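Local structure of galactose mutarotase related enzyme (Lactobacillus acidophilus, 3DCD) at residues Q22-A27 with E31-Q36; F146-D151 with E157-D162; K215-T220 with H226-T231. The protein probably binds carbohydrate and may act as an isomerase of the aldose 1-epimerase (galactose mutarotase) family, though its true substrate is not established. All coordinates share one frame; numbering follows the deposited sequence.

Interaction 1. Residues Q22-A27 with E31-Q36; sequences QSVKSA and EEFMWQ
Glu31 meets the end of strand 20-26 through its carbonyl, where Ser26 N donates a hydrogen bond to Glu31 O (3.2 Å). The chain has turned back here, and the returning loop runs antiparallel along the outer strand of a three-stranded sheet. In that strand Gln22 and Ser23 both face Val13, a classic beta bulge. A single beta bridge joins Lys25 and Glu32. The Glu32 carboxylate grips two neighbouring residues of the strand. Its CG lies opposite its backbone N (chi1 171°), and a bend at chi2 brings the carboxylate back to the strand. Ser23 OG donates to the syn lone pair of Glu32 OE1 (2.6 Å). Glu32 OE2 takes two N-H groups: Val24 N on the syn side (2.9 Å) and Met34 N on the anti lone pair. Phe33 N makes an almost straight bond to Val24 O (2.8 Å, 174°). The Phe33 ring turns its edge to the strand backbone. At Met34, a selenomethionine, CG packs on Val24 CG2 (3.6 Å), and SE lies beside the same methyl. Gln36 NE2 closes the contact with two acceptors: Met34 O, met from above its carbonyl plane, and Gln22 O, reached in the carbonyl plane at 3.1 Å.

Interaction 2. Residues F146-D151 with E157-D162; sequences FNLPTD and EDFYFD
Leu148 and Pro149 follow strand 136-147, and the Phe159 ring lies against them. The contact packs the chain just after strand 136-147 of one antiparallel sheet against strand 159-164 of another, consistent with the beta-supersandwich fold of galactose mutarotases. It is not a strand pairing: the nearest CA atoms, those of Leu148 and Phe159, are 7.4 Å apart, and no hydrogen bond crosses.

The main interaction is CH-pi. Leu148 CB sits over the centre of one face of the Phe159 ring, 3.9 Å from the centroid and 12° off the normal. Leu148 CD2 reaches back over the same ring to Phe159 CG (4.1 Å).

Apolar contact continues at the far end of the ring. Pro149 CD touches both Phe159 CZ and CE2. Two residues of strand 214-220 add to the packing: Thr220 CG2 packs on the Phe159 ring, and Leu218 packs on Leu148.

The remaining approach is polar to aromatic. A carbonyl oxygen faces the slightly positive ring edge, near the ring plane, with Pro149 O 3.2 Å from Phe159 CZ.

Interaction 3. Residues K215-T220 with H226-T231; sequences KVSLRT and HVNVWT
Lys215 and Trp230 pair across a beta hairpin. The two strands run antiparallel, with an axis angle of 167° and a closest axis approach of 4.6 Å.

Lys215 has the most surface covered. Its aliphatic chain lies alongside Trp230, over one face of the indole. The modelled spacing there is too short to be trusted, so the fine detail is doubtful. Lys215 CB also rests near Asn228 OD1 (3.6 Å). The chain then bends at chi3 and chi4, and NZ bonds to Asp213 O.

His226 comes next. Its CG is anti to the backbone N (chi1 -177°), which swings the imidazole over to Arg219. Arg219 crosses over one ring face: Arg219 CD lies 3.9 Å from the His226 ring centroid as a CH-pi contact. Further out, Arg219 NH1 stands over the rim of the same ring. The guanidinium is turned nearly perpendicular to the imidazole, with 83° between the planes. Arg219 NE makes a weak hydrogen bond to Tyr160 OH of strand 159-164. Ser217 OG sits at the ring edge, 3.4 Å from His226 CE1.

Leu218 and Val216 follow. Each makes a hydrogen-bonded pair, Leu218 with Val227 and Val216 with Val229. Leu218 N to Val227 O is 2.7 Å, and Val216 N to Val229 O is 2.8 Å.

The hairpin lies inside a nine-stranded sheet. Strand 159-164 flanks strand 214-220, and strand 282-292 flanks strand 226-232. The face with Val216, Leu218 and Val229 packs on Val250, Ile252 and Pro254 of strand 249-256.

In the fold
The three contacts follow one another along the chain and lie close together in space. Interactions 2 and 3 are about 11 Å apart between centres. Both reach the nine-stranded sheet, interaction 2 through strand 159-164. There, Asp162 O and Ser217 N are 2.8 Å apart, a probable hydrogen bond between neighbouring strands. Thr220 OG1 bonds to Asp158 O (2.8 Å). Interaction 1 lies about 14 Å from interaction 2 and about 15 Å from interaction 3, centre to centre. Phe33 reaches both. Phe33 O and Asn147 N (2.9 Å) make a probable hydrogen bond to strand 136-147, and Phe33 CD1 packs on Val227 CG2 of interaction 3 (4.0 Å).

Interaction 1. Residues Q22-A27 with E31-Q36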
loop_
_atom_site.group_PDB
_atom_site.type_symbol
_atom_site.label_atom_id
_atom_site.label_comp_id
_atom_site.label_asym_id
_atom_site.label_seq_id
_atom_site.Cartn_x
_atom_site.Cartn_y
_atom_site.Cartn_z
ATOM N N GLN A 22 -12.556 2.977 -1.011
ATOM C CA GLN A 22 -13.501 2.127 -1.753
ATOM C C GLN A 22 -13.577 2.512 -3.218
ATOM O O GLN A 22 -13.842 1.667 -4.077
ATOM C CB GLN A 22 -14.924 2.243 -1.162
ATOM C CG GLN A 22 -15.027 1.938 0.311
ATOM C CD GLN A 22 -14.553 0.545 0.606
ATOM O OE1 GLN A 22 -15.234 -0.419 0.289
ATOM N NE2 GLN A 22 -13.373 0.426 1.182
ATOM N N SER A 23 -13.384 3.803 -3.491
ATOM C CA SER A 23 -13.654 4.358 -4.816
ATOM C C SER A 23 -12.925 5.673 -5.015
ATOM O O SER A 23 -12.883 6.489 -4.107
ATOM C CB SER A 23 -15.171 4.582 -4.965
ATOM O OG SER A 23 -15.492 5.311 -6.142
ATOM N N VAL A 24 -12.366 5.879 -6.206
ATOM C CA VAL A 24 -11.841 7.196 -6.617
ATOM C C VAL A 24 -12.365 7.423 -8.021
ATOM O O VAL A 24 -12.096 6.625 -8.903
ATOM C CB VAL A 24 -10.300 7.237 -6.661
ATOM C CG1 VAL A 24 -9.791 8.555 -7.292
ATOM C CG2 VAL A 24 -9.681 7.021 -5.259
ATOM N N LYS A 25 -13.115 8.497 -8.227
ATOM C CA LYS A 25 -13.664 8.782 -9.530
ATOM C C LYS A 25 -13.295 10.176 -10.013
ATOM O O LYS A 25 -13.282 11.136 -9.231
ATOM C CB LYS A 25 -15.183 8.654 -9.494
ATOM C CG LYS A 25 -15.700 7.229 -9.536
ATOM C CD LYS A 25 -17.219 7.276 -9.574
ATOM C CE LYS A 25 -17.795 6.268 -8.599
ATOM N NZ LYS A 25 -19.273 6.102 -8.823
ATOM N N SER A 26 -12.996 10.295 -11.302
ATOM C CA SER A 26 -12.888 11.619 -11.903
ATOM C C SER A 26 -14.218 12.352 -11.843
ATOM O O SER A 26 -15.243 11.824 -12.259
ATOM C CB SER A 26 -12.404 11.528 -13.347
ATOM O OG SER A 26 -12.603 12.768 -14.002
ATOM N N ALA A 27 -14.188 13.579 -11.328
ATOM C CA ALA A 27 -15.363 14.435 -11.307
ATOM C C ALA A 27 -15.788 14.812 -12.732
ATOM O O ALA A 27 -16.942 15.163 -12.983
ATOM C CB ALA A 27 -15.060 15.685 -10.498
ATOM N N GLU A 31 -14.819 8.130 -14.540
ATOM C CA GLU A 31 -14.005 6.903 -14.559
ATOM C C GLU A 31 -13.599 6.467 -13.143
ATOM O O GLU A 31 -13.250 7.300 -12.309
ATOM C CB GLU A 31 -12.776 7.075 -15.468
ATOM C CG GLU A 31 -13.149 7.203 -16.951
ATOM C CD GLU A 31 -11.961 7.208 -17.905
ATOM O OE1 GLU A 31 -10.808 6.939 -17.470
ATOM O OE2 GLU A 31 -12.193 7.502 -19.103
ATOM N N GLU A 32 -13.677 5.162 -12.864
ATOM C CA GLU A 32 -13.360 4.617 -11.544
ATOM C C GLU A 32 -11.925 4.123 -11.515
ATOM O O GLU A 32 -11.555 3.237 -12.288
ATOM C CB GLU A 32 -14.289 3.452 -11.203
ATOM C CG GLU A 32 -13.881 2.665 -9.931
ATOM C CD GLU A 32 -13.927 3.509 -8.670
ATOM O OE1 GLU A 32 -15.025 3.952 -8.296
ATOM O OE2 GLU A 32 -12.860 3.730 -8.046
ATOM N N PHE A 33 -11.109 4.676 -10.627
ATOM C CA PHE A 33 -9.689 4.323 -10.621
ATOM C C PHE A 33 -9.351 3.114 -9.767
ATOM O O PHE A 33 -8.361 2.440 -10.036
ATOM C CB PHE A 33 -8.825 5.534 -10.245
ATOM C CG PHE A 33 -8.838 6.598 -11.297
ATOM C CD1 PHE A 33 -7.960 6.526 -12.373
ATOM C CD2 PHE A 33 -9.752 7.647 -11.240
ATOM C CE1 PHE A 33 -7.973 7.509 -13.386
ATOM C CE2 PHE A 33 -9.777 8.627 -12.236
ATOM C CZ PHE A 33 -8.887 8.551 -13.314
HETATM N N MSE A 34 -10.169 2.840 -8.758
HETATM C CA MSE A 34 -9.874 1.779 -7.802
HETATM C C MSE A 34 -10.504 0.449 -8.184
HETATM O O MSE A 34 -11.688 0.387 -8.545
HETATM C CB MSE A 34 -10.369 2.148 -6.402
HETATM C CG MSE A 34 -9.901 3.494 -5.917
HETATM SE SE MSE A 34 -7.932 3.747 -5.959
HETATM C CE MSE A 34 -7.393 2.253 -4.866
ATOM N N TRP A 35 -9.694 -0.601 -8.082
ATOM C CA TRP A 35 -10.148 -1.992 -8.147
ATOM C C TRP A 35 -11.343 -2.211 -7.213
ATOM O O TRP A 35 -11.323 -1.776 -6.056
ATOM C CB TRP A 35 -8.987 -2.912 -7.780
ATOM C CG TRP A 35 -9.344 -4.367 -7.530
ATOM C CD1 TRP A 35 -9.312 -5.023 -6.329
ATOM C CD2 TRP A 35 -9.749 -5.334 -8.498
ATOM N NE1 TRP A 35 -9.667 -6.343 -6.493
ATOM C CE2 TRP A 35 -9.939 -6.559 -7.816
ATOM C CE3 TRP A 35 -9.959 -5.292 -9.878
ATOM C CZ2 TRP A 35 -10.348 -7.722 -8.467
ATOM C CZ3 TRP A 35 -10.377 -6.459 -10.522
ATOM C CH2 TRP A 35 -10.557 -7.649 -9.814
ATOM N N GLN A 36 -12.387 -2.871 -7.727
ATOM C CA GLN A 36 -13.662 -2.961 -7.002
ATOM C C GLN A 36 -13.841 -4.249 -6.207
ATOM O O GLN A 36 -14.967 -4.629 -5.865
ATOM C CB GLN A 36 -14.842 -2.693 -7.945
ATOM C CG GLN A 36 -14.901 -1.221 -8.352
ATOM C CD GLN A 36 -14.999 -0.318 -7.124
ATOM O OE1 GLN A 36 -15.943 -0.441 -6.336
ATOM N NE2 GLN A 36 -14.014 0.574 -6.943
#

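Interaction 2. Residues F146-D151 with E157-D162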
loop_
_atom_site.group_PDB
_atom_site.type_symbol
_atom_site.label_atom_id
_atom_site.label_comp_id
_atom_site.label_asym_id
_atom_site.label_seq_id
_atom_site.Cartn_x
_atom_site.Cartn_y
_atom_site.Cartn_z
ATOM N N PHE A 146 -5.342 -0.499 -8.496
ATOM C CA PHE A 146 -5.813 0.385 -9.577
ATOM C C PHE A 146 -6.305 -0.396 -10.771
ATOM O O PHE A 146 -5.575 -1.256 -11.279
ATOM C CB PHE A 146 -4.681 1.290 -10.061
ATOM C CG PHE A 146 -4.043 2.086 -8.969
ATOM C CD1 PHE A 146 -2.724 1.850 -8.617
ATOM C CD2 PHE A 146 -4.780 3.040 -8.267
ATOM C CE1 PHE A 146 -2.120 2.587 -7.574
ATOM C CE2 PHE A 146 -4.198 3.782 -7.231
ATOM C CZ PHE A 146 -2.856 3.555 -6.893
ATOM N N ASN A 147 -7.518 -0.078 -11.237
ATOM C CA ASN A 147 -8.048 -0.646 -12.488
ATOM C C ASN A 147 -7.153 -0.360 -13.685
ATOM O O ASN A 147 -6.571 0.715 -13.779
ATOM C CB ASN A 147 -9.425 -0.043 -12.823
ATOM C CG ASN A 147 -10.517 -0.480 -11.875
ATOM O OD1 ASN A 147 -11.446 0.280 -11.608
ATOM N ND2 ASN A 147 -10.448 -1.708 -11.404
ATOM N N LEU A 148 -7.070 -1.315 -14.614
ATOM C CA LEU A 148 -6.554 -1.050 -15.945
ATOM C C LEU A 148 -7.794 -0.968 -16.827
ATOM O O LEU A 148 -8.471 -1.978 -17.025
ATOM C CB LEU A 148 -5.627 -2.176 -16.423
ATOM C CG LEU A 148 -4.575 -2.655 -15.421
ATOM C CD1 LEU A 148 -3.820 -3.831 -15.992
ATOM C CD2 LEU A 148 -3.596 -1.536 -15.048
ATOM N N PRO A 149 -8.118 0.235 -17.337
ATOM C CA PRO A 149 -9.350 0.353 -18.146
ATOM C C PRO A 149 -9.236 -0.396 -19.475
ATOM O O PRO A 149 -8.202 -0.340 -20.136
ATOM C CB PRO A 149 -9.488 1.863 -18.382
ATOM C CG PRO A 149 -8.130 2.427 -18.103
ATOM C CD PRO A 149 -7.399 1.514 -17.197
ATOM N N THR A 150 -10.289 -1.116 -19.837
ATOM C CA THR A 150 -10.300 -1.870 -21.077
ATOM C C THR A 150 -11.655 -1.709 -21.784
ATOM O O THR A 150 -12.131 -2.633 -22.448
ATOM C CB THR A 150 -10.028 -3.360 -20.827
ATOM O OG1 THR A 150 -11.084 -3.894 -20.018
ATOM C CG2 THR A 150 -8.667 -3.579 -20.149
ATOM N N ASP A 151 -12.259 -0.527 -21.653
ATOM C CA ASP A 151 -13.573 -0.269 -22.262
ATOM C C ASP A 151 -13.493 0.151 -23.731
ATOM O O ASP A 151 -14.503 0.186 -24.431
ATOM C CB ASP A 151 -14.375 0.747 -21.428
ATOM C CG ASP A 151 -14.855 0.163 -20.103
ATOM O OD1 ASP A 151 -14.831 -1.077 -19.960
ATOM O OD2 ASP A 151 -15.253 0.929 -19.192
ATOM N N GLU A 157 -1.752 -5.875 -21.401
ATOM C CA GLU A 157 -0.380 -5.764 -21.929
ATOM C C GLU A 157 -0.102 -4.446 -22.656
ATOM O O GLU A 157 1.028 -4.211 -23.144
ATOM C CB GLU A 157 -0.040 -6.962 -22.823
ATOM C CG GLU A 157 -0.067 -8.273 -22.049
ATOM C CD GLU A 157 0.770 -9.330 -22.705
ATOM O OE1 GLU A 157 2.001 -9.157 -22.766
ATOM O OE2 GLU A 157 0.179 -10.343 -23.141
ATOM N N ASP A 158 -1.128 -3.596 -22.745
ATOM C CA ASP A 158 -0.928 -2.224 -23.246
ATOM C C ASP A 158 -0.531 -1.282 -22.115
ATOM O O ASP A 158 -0.238 -0.115 -22.383
ATOM C CB ASP A 158 -2.188 -1.661 -23.909
ATOM C CG ASP A 158 -2.646 -2.470 -25.097
ATOM O OD1 ASP A 158 -1.788 -2.983 -25.866
ATOM O OD2 ASP A 158 -3.878 -2.541 -25.284
ATOM N N PHE A 159 -0.541 -1.782 -20.872
ATOM C CA PHE A 159 -0.189 -0.968 -19.716
ATOM C C PHE A 159 1.201 -1.281 -19.227
ATOM O O PHE A 159 1.748 -2.356 -19.489
ATOM C CB PHE A 159 -1.212 -1.150 -18.578
ATOM C CG PHE A 159 -2.579 -0.657 -18.942
ATOM C CD1 PHE A 159 -3.455 -1.473 -19.670
ATOM C CD2 PHE A 159 -2.987 0.628 -18.593
ATOM C CE1 PHE A 159 -4.717 -1.020 -20.049
ATOM C CE2 PHE A 159 -4.259 1.091 -18.977
ATOM C CZ PHE A 159 -5.117 0.265 -19.692
ATOM N N TYR A 160 1.781 -0.336 -18.508
ATOM C CA TYR A 160 3.121 -0.531 -17.992
ATOM C C TYR A 160 3.305 0.360 -16.786
ATOM O O TYR A 160 2.519 1.290 -16.570
ATOM C CB TYR A 160 4.165 -0.207 -19.077
ATOM C CG TYR A 160 4.113 1.210 -19.624
ATOM C CD1 TYR A 160 3.375 1.514 -20.769
ATOM C CD2 TYR A 160 4.840 2.240 -19.012
ATOM C CE1 TYR A 160 3.345 2.838 -21.289
ATOM C CE2 TYR A 160 4.819 3.558 -19.522
ATOM C CZ TYR A 160 4.069 3.847 -20.645
ATOM O OH TYR A 160 4.068 5.146 -21.130
ATOM N N PHE A 161 4.341 0.066 -16.010
ATOM C CA PHE A 161 4.799 0.999 -14.977
ATOM C C PHE A 161 6.209 1.479 -15.269
ATOM O O PHE A 161 7.013 0.792 -15.916
ATOM C CB PHE A 161 4.623 0.463 -13.541
ATOM C CG PHE A 161 5.512 -0.709 -13.185
ATOM C CD1 PHE A 161 6.715 -0.506 -12.524
ATOM C CD2 PHE A 161 5.128 -2.018 -13.497
ATOM C CE1 PHE A 161 7.531 -1.571 -12.175
ATOM C CE2 PHE A 161 5.941 -3.099 -13.165
ATOM C CZ PHE A 161 7.149 -2.872 -12.500
ATOM N N ASP A 162 6.460 2.702 -14.835
ATOM C CA ASP A 162 7.692 3.385 -15.087
ATOM C C ASP A 162 8.100 4.079 -13.799
ATOM O O ASP A 162 7.318 4.802 -13.199
ATOM C CB ASP A 162 7.491 4.416 -16.196
ATOM C CG ASP A 162 8.776 4.783 -16.879
ATOM O OD1 ASP A 162 9.793 4.072 -16.692
ATOM O OD2 ASP A 162 8.781 5.787 -17.615
#

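Interaction 3. Residues K215-T220 with H226-T231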
loop_
_atom_site.group_PDB
_atom_site.type_symbol
_atom_site.label_atom_id
_atom_site.label_comp_id
_atom_site.label_asym_id
_atom_site.label_seq_id
_atom_site.Cartn_x
_atom_site.Cartn_y
_atom_site.Cartn_z
ATOM N N LYS A 215 8.851 8.019 -7.815
ATOM C CA LYS A 215 7.493 8.032 -8.326
ATOM C C LYS A 215 7.314 6.836 -9.236
ATOM O O LYS A 215 8.158 6.566 -10.085
ATOM C CB LYS A 215 7.217 9.323 -9.099
ATOM C CG LYS A 215 7.619 10.561 -8.319
ATOM C CD LYS A 215 7.850 11.790 -9.217
ATOM C CE LYS A 215 9.190 11.775 -10.023
ATOM N NZ LYS A 215 10.436 12.123 -9.239
ATOM N N VAL A 216 6.212 6.131 -9.064
ATOM C CA VAL A 216 5.877 5.018 -9.942
ATOM C C VAL A 216 4.686 5.464 -10.814
ATOM O O VAL A 216 3.649 5.855 -10.272
ATOM C CB VAL A 216 5.508 3.744 -9.134
ATOM C CG1 VAL A 216 5.221 2.565 -10.084
ATOM C CG2 VAL A 216 6.631 3.379 -8.116
ATOM N N SER A 217 4.845 5.431 -12.142
ATOM C CA SER A 217 3.770 5.851 -13.049
ATOM C C SER A 217 3.170 4.642 -13.713
ATOM O O SER A 217 3.883 3.854 -14.333
ATOM C CB SER A 217 4.276 6.757 -14.187
ATOM O OG SER A 217 4.824 7.955 -13.695
ATOM N N LEU A 218 1.860 4.540 -13.619
ATOM C CA LEU A 218 1.113 3.530 -14.328
ATOM C C LEU A 218 0.384 4.185 -15.505
ATOM O O LEU A 218 -0.415 5.107 -15.320
ATOM C CB LEU A 218 0.157 2.851 -13.352
ATOM C CG LEU A 218 -0.945 1.988 -13.942
ATOM C CD1 LEU A 218 -0.333 0.712 -14.511
ATOM C CD2 LEU A 218 -1.929 1.696 -12.799
ATOM N N ARG A 219 0.718 3.723 -16.712
ATOM C CA ARG A 219 0.285 4.353 -17.956
ATOM C C ARG A 219 -0.016 3.341 -19.065
ATOM O O ARG A 219 0.203 2.142 -18.904
ATOM C CB ARG A 219 1.391 5.283 -18.460
ATOM C CG ARG A 219 1.481 6.572 -17.658
ATOM C CD ARG A 219 2.895 7.052 -17.535
ATOM N NE ARG A 219 3.390 7.517 -18.814
ATOM C CZ ARG A 219 3.153 8.721 -19.320
ATOM N NH1 ARG A 219 2.415 9.598 -18.641
ATOM N NH2 ARG A 219 3.661 9.051 -20.511
ATOM N N THR A 220 -0.530 3.863 -20.172
ATOM C CA THR A 220 -0.685 3.131 -21.412
ATOM C C THR A 220 -0.470 4.112 -22.551
ATOM O O THR A 220 -0.882 5.278 -22.467
ATOM C CB THR A 220 -2.070 2.460 -21.538
ATOM O OG1 THR A 220 -2.171 1.840 -22.828
ATOM C CG2 THR A 220 -3.236 3.477 -21.377
ATOM N N HIS A 226 -3.364 7.578 -16.589
ATOM C CA HIS A 226 -2.112 7.794 -15.880
ATOM C C HIS A 226 -2.424 7.867 -14.396
ATOM O O HIS A 226 -3.151 8.755 -13.951
ATOM C CB HIS A 226 -1.458 9.091 -16.390
ATOM C CG HIS A 226 -0.127 9.401 -15.783
ATOM N ND1 HIS A 226 0.608 8.482 -15.061
ATOM C CD2 HIS A 226 0.626 10.523 -15.832
ATOM C CE1 HIS A 226 1.736 9.036 -14.659
ATOM N NE2 HIS A 226 1.772 10.274 -15.112
ATOM N N VAL A 227 -1.894 6.903 -13.642
ATOM C CA VAL A 227 -1.926 6.942 -12.199
ATOM C C VAL A 227 -0.476 7.080 -11.734
ATOM O O VAL A 227 0.391 6.280 -12.106
ATOM C CB VAL A 227 -2.582 5.685 -11.597
ATOM C CG1 VAL A 227 -2.343 5.630 -10.106
ATOM C CG2 VAL A 227 -4.093 5.676 -11.909
ATOM N N ASN A 228 -0.217 8.113 -10.945
ATOM C CA ASN A 228 1.128 8.351 -10.429
ATOM C C ASN A 228 1.189 8.198 -8.921
ATOM O O ASN A 228 0.341 8.753 -8.213
ATOM C CB ASN A 228 1.588 9.728 -10.855
ATOM C CG ASN A 228 3.068 9.809 -10.974
ATOM O OD1 ASN A 228 3.794 9.805 -9.970
ATOM N ND2 ASN A 228 3.545 9.855 -12.209
ATOM N N VAL A 229 2.145 7.401 -8.422
ATOM C CA VAL A 229 2.282 7.197 -6.987
ATOM C C VAL A 229 3.644 7.732 -6.542
ATOM O O VAL A 229 4.686 7.215 -6.954
ATOM C CB VAL A 229 2.150 5.699 -6.585
ATOM C CG1 VAL A 229 2.283 5.534 -5.088
ATOM C CG2 VAL A 229 0.780 5.140 -7.032
ATOM N N TRP A 230 3.613 8.770 -5.712
ATOM C CA TRP A 230 4.834 9.353 -5.156
ATOM C C TRP A 230 5.041 8.679 -3.791
ATOM O O TRP A 230 4.194 8.798 -2.886
ATOM C CB TRP A 230 4.658 10.861 -4.993
ATOM C CG TRP A 230 4.227 11.551 -6.270
ATOM C CD1 TRP A 230 3.014 11.419 -6.921
ATOM C CD2 TRP A 230 4.988 12.481 -7.042
ATOM N NE1 TRP A 230 2.994 12.193 -8.054
ATOM C CE2 TRP A 230 4.184 12.866 -8.151
ATOM C CE3 TRP A 230 6.266 13.034 -6.910
ATOM C CZ2 TRP A 230 4.626 13.775 -9.121
ATOM C CZ3 TRP A 230 6.711 13.942 -7.880
ATOM C CH2 TRP A 230 5.888 14.308 -8.969
ATOM N N THR A 231 6.157 7.965 -3.641
ATOM C CA THR A 231 6.352 7.094 -2.468
ATOM C C THR A 231 7.119 7.785 -1.351
ATOM O O THR A 231 7.444 7.159 -0.334
ATOM C CB THR A 231 7.089 5.803 -2.855
ATOM O OG1 THR A 231 8.325 6.152 -3.493
ATOM C CG2 THR A 231 6.233 4.945 -3.838
#